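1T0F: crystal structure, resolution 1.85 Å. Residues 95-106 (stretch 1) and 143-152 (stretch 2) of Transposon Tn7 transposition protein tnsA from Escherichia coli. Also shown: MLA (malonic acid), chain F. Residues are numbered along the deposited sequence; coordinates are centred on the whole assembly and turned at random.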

# COMPACT_ATOMS: atom_id res chain seq x y z
N GLN A 95 -0.22 17.49 19.94
CA GLN A 95 0.92 17.94 20.73
C GLN A 95 2.18 18.07 19.89
O GLN A 95 2.98 18.98 20.09
N ILE A 96 2.38 17.14 18.95
CA ILE A 96 3.56 17.18 18.09
C ILE A 96 3.57 18.45 17.23
O ILE A 96 4.61 19.10 17.08
N ALA A 97 2.41 18.79 16.67
CA ALA A 97 2.30 19.99 15.84
C ALA A 97 2.68 21.22 16.67
O ALA A 97 3.45 22.07 16.22
N ILE A 98 2.16 21.29 17.88
CA ILE A 98 2.46 22.41 18.76
C ILE A 98 3.96 22.48 19.03
O ILE A 98 4.59 23.53 18.86
N ASP A 99 4.55 21.36 19.43
CA ASP A 99 5.98 21.33 19.73
C ASP A 99 6.89 21.60 18.54
O ASP A 99 7.99 22.13 18.70
N SER A 100 6.43 21.24 17.34
CA SER A 100 7.24 21.41 16.14
C SER A 100 6.99 22.72 15.40
O SER A 100 7.71 23.04 14.45
N GLY A 101 5.97 23.46 15.81
CA GLY A 101 5.67 24.72 15.15
C GLY A 101 5.06 24.51 13.78
O GLY A 101 5.38 25.21 12.82
N ILE A 102 4.17 23.52 13.69
CA ILE A 102 3.48 23.19 12.45
C ILE A 102 1.98 23.26 12.69
O ILE A 102 1.50 22.78 13.71
N LYS A 103 1.24 23.84 11.76
CA LYS A 103 -0.21 23.91 11.90
C LYS A 103 -0.76 22.50 11.68
O LYS A 103 -0.54 21.91 10.63
N HIS A 104 -1.46 21.96 12.67
CA HIS A 104 -2.01 20.62 12.53
C HIS A 104 -3.03 20.57 11.38
O HIS A 104 -3.77 21.53 11.15
N PRO A 105 -3.05 19.46 10.62
CA PRO A 105 -3.98 19.29 9.49
C PRO A 105 -5.40 19.63 9.91
O PRO A 105 -5.91 19.14 10.92
N VAL A 106 -6.05 20.49 9.12
CA VAL A 106 -7.41 20.91 9.44
C VAL A 106 -8.17 21.27 8.17
O VAL A 106 -7.59 21.81 7.22
N GLU A 143 5.99 22.23 0.28
CA GLU A 143 6.21 22.59 1.68
C GLU A 143 5.18 22.03 2.66
O GLU A 143 5.55 21.50 3.71
N ARG A 144 3.89 22.12 2.34
CA ARG A 144 2.87 21.60 3.25
C ARG A 144 2.97 20.07 3.35
O ARG A 144 2.78 19.50 4.42
N THR A 145 3.27 19.41 2.23
CA THR A 145 3.40 17.95 2.24
C THR A 145 4.53 17.60 3.19
O THR A 145 4.40 16.68 4.01
N LEU A 146 5.64 18.34 3.10
CA LEU A 146 6.79 18.12 3.97
C LEU A 146 6.44 18.38 5.43
O LEU A 146 6.94 17.69 6.32
N GLU A 147 5.60 19.38 5.70
CA GLU A 147 5.22 19.65 7.10
C GLU A 147 4.44 18.47 7.66
O GLU A 147 4.67 18.04 8.80
N LYS A 148 3.51 17.94 6.88
CA LYS A 148 2.70 16.82 7.35
C LYS A 148 3.54 15.56 7.50
O LYS A 148 3.30 14.75 8.38
N LEU A 149 4.54 15.41 6.63
CA LEU A 149 5.42 14.26 6.73
C LEU A 149 6.27 14.38 7.99
O LEU A 149 6.56 13.38 8.64
N GLU A 150 6.66 15.60 8.35
CA GLU A 150 7.46 15.79 9.56
C GLU A 150 6.63 15.42 10.80
O GLU A 150 7.15 14.82 11.75
N LEU A 151 5.36 15.79 10.80
CA LEU A 151 4.49 15.44 11.94
C LEU A 151 4.45 13.92 12.08
O LEU A 151 4.59 13.37 13.18
N GLU A 152 4.23 13.26 10.95
CA GLU A 152 4.15 11.80 10.91
C GLU A 152 5.48 11.18 11.34
O GLU A 152 5.50 10.19 12.08

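What ties the two stretches together most firmly? The answer is Arg 144, whose CA-to-CB bond points sideways but whose long chain (chi1 t, chi2 p, chi3 t) brings the guanidinium up to the loop that follows helix 95-100. There it forks onto one backbone carbonyl: Arg 144 NH1 donates to Lys 103 O at 2.9 Å, and Arg 144 NH2 donates to the same Lys 103 O at 2.8 Å. The acceptor lies near the guanidinium plane, so both nitrogens can share it. One turn along the helix, Glu 147 (chi1 m, chi2 t) forms a salt bridge with the same group, with Arg 144 NH1 2.9 Å from Glu 147 OE1.

How do the malonate and the water extend this network? The malonic acid, probably from the crystallisation liquor, bridges the stretches with one carboxylate. Arg 144 NE donates to MLA O1A at 2.8 Å, while MLA O1B accepts from both Arg 144 NH2 and the backbone Val 106 N, each at 3.0 Å. Its other end receives a weak hydrogen bond from Lys 148 NZ to MLA O3B, at 3.3 Å. Water 1 makes a second bridge: it accepts from Lys 103 N at 2.9 Å and donates weakly to Glu 147 OE2 at 3.0 Å.

Which side chain forms the centre of the apolar packing? Leu 151, in the m,t rotamer, has the largest covered area; its CA-to-CB bond points sideways, yet its end comes nearer to stretch 1. Leu 151 CD2 meets Ile 96 CG2, Ala 97 CB and Ile 102 CD1, each at 3.9 Å, and lies 3.7 Å from Ser 100 OG. That hydroxyl, with chi1 p, is already engaged, since Ser 100 OG donates to Ile 96 O at 2.8 Å. The other methyl, Leu 151 CD1, rests 3.6 Å from Pro 105 CD.

How does the loop complete the contact? After the Schellman turn at Gly 101, where positive phi suits glycine, Ile 102 points toward stretch 2 in the m,t rotamer. Its tip reaches the helix backbone, with Ile 102 CD1 3.4 Å from Glu 147 O, and also packs 4.0 Å from Glu 150 CB. The shorter branch, Ile 102 CG2, lies 3.9 Å from Glu 147 CB. Farther along, one corner of the Pro 105 ring touches the middle of the Lys 148 chain, with Pro 105 CG 3.9 Å from Lys 148 CD. The Lys 103 side chain leads away at its end; the residue's direct hydrogen bonds to the helix are made by its carbonyl.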

# COMPACT_ATOMS: atom_id res chain seq x y z
CB GLN A 95 1.17 16.99 21.90
CG GLN A 95 2.24 17.47 22.88
CD GLN A 95 1.88 18.80 23.53
OE1 GLN A 95 0.82 18.95 24.13
NE2 GLN A 95 2.78 19.78 23.41
CB ILE A 96 3.62 15.93 17.16
CG1 ILE A 96 3.84 14.68 18.01
CG2 ILE A 96 4.75 16.08 16.14
CD1 ILE A 96 3.67 13.37 17.24
CB ALA A 97 0.87 20.13 15.32
CB ILE A 98 1.70 22.28 20.11
CG1 ILE A 98 0.20 22.43 19.86
CG2 ILE A 98 2.20 23.33 21.10
CD1 ILE A 98 -0.66 22.17 21.09
CB ASP A 99 6.37 19.98 20.35
CG ASP A 99 5.70 19.74 21.69
OD1 ASP A 99 5.53 20.71 22.45
OD2 ASP A 99 5.36 18.58 21.99
CB SER A 100 7.01 20.24 15.18
OG SER A 100 5.67 20.23 14.73
CB ILE A 102 3.83 21.75 11.99
CG1 ILE A 102 5.31 21.66 11.61
CG2 ILE A 102 2.94 21.35 10.82
CD1 ILE A 102 5.74 20.27 11.17
CB LYS A 103 -0.80 24.86 10.84
CG LYS A 103 -2.33 24.89 10.81
CD LYS A 103 -2.91 25.99 11.70
CE LYS A 103 -2.52 25.83 13.16
NZ LYS A 103 -3.10 26.92 14.01
CB HIS A 104 -2.71 20.20 13.82
CG HIS A 104 -3.20 18.79 13.81
ND1 HIS A 104 -2.54 17.76 14.44
CD2 HIS A 104 -4.28 18.22 13.21
CE1 HIS A 104 -3.18 16.63 14.24
NE2 HIS A 104 -4.24 16.88 13.49
CB PRO A 105 -3.81 17.82 9.14
CG PRO A 105 -2.33 17.62 9.35
CD PRO A 105 -2.08 18.34 10.67
CB VAL A 106 -7.38 22.13 10.40
CG1 VAL A 106 -6.54 23.25 9.80
CG2 VAL A 106 -8.80 22.63 10.69
CB GLU A 143 6.32 24.11 1.80
CG GLU A 143 7.49 24.66 0.98
CD GLU A 143 7.48 26.18 0.86
OE1 GLU A 143 6.42 26.74 0.53
OE2 GLU A 143 8.54 26.80 1.09
CB ARG A 144 1.47 22.00 2.79
CG ARG A 144 0.36 21.50 3.70
CD ARG A 144 0.62 21.89 5.15
NE ARG A 144 -0.51 21.57 6.02
CZ ARG A 144 -0.50 21.72 7.35
NH1 ARG A 144 0.58 22.18 7.96
NH2 ARG A 144 -1.58 21.42 8.06
CB THR A 145 3.71 17.40 0.85
OG1 THR A 145 2.59 17.63 -0.01
CG2 THR A 145 3.99 15.89 0.90
CB LEU A 146 7.97 19.02 3.54
CG LEU A 146 8.65 18.68 2.20
CD1 LEU A 146 9.74 19.72 1.92
CD2 LEU A 146 9.27 17.28 2.26
CB GLU A 147 4.35 20.90 7.22
CG GLU A 147 5.02 22.21 6.87
CD GLU A 147 4.11 23.40 7.17
OE1 GLU A 147 2.92 23.34 6.81
OE2 GLU A 147 4.60 24.38 7.76
CB LYS A 148 1.52 16.59 6.41
CG LYS A 148 0.45 17.68 6.54
CD LYS A 148 -0.81 17.35 5.77
CE LYS A 148 -0.60 17.43 4.27
NZ LYS A 148 -1.83 17.01 3.53
CB LEU A 149 6.32 14.17 5.49
CG LEU A 149 5.64 13.71 4.20
CD1 LEU A 149 6.61 13.89 3.02
CD2 LEU A 149 5.21 12.24 4.32
CB GLU A 150 7.96 17.24 9.66
CG GLU A 150 8.76 17.58 10.92
CD GLU A 150 10.00 16.72 11.12
OE1 GLU A 150 10.44 16.04 10.16
OE2 GLU A 150 10.54 16.74 12.24
CB LEU A 151 3.07 15.94 11.70
CG LEU A 151 2.82 17.45 11.74
CD1 LEU A 151 1.34 17.73 11.47
CD2 LEU A 151 3.24 18.01 13.11
CB GLU A 152 3.79 11.36 9.49
CG GLU A 152 3.49 9.87 9.35
CD GLU A 152 3.09 9.48 7.94
OE1 GLU A 152 3.04 10.36 7.05
OE2 GLU A 152 2.83 8.28 7.73
C1 MLA F . -4.05 20.55 5.64
O1A MLA F . -2.99 20.60 5.09
O1B MLA F . -4.26 21.12 6.83
C2 MLA F . -5.30 19.85 5.11
C3 MLA F . -5.30 19.51 3.63
O3A MLA F . -5.60 20.25 2.75
O3B MLA F . -4.92 18.23 3.41
O HOH W 1 2.08 25.00 9.23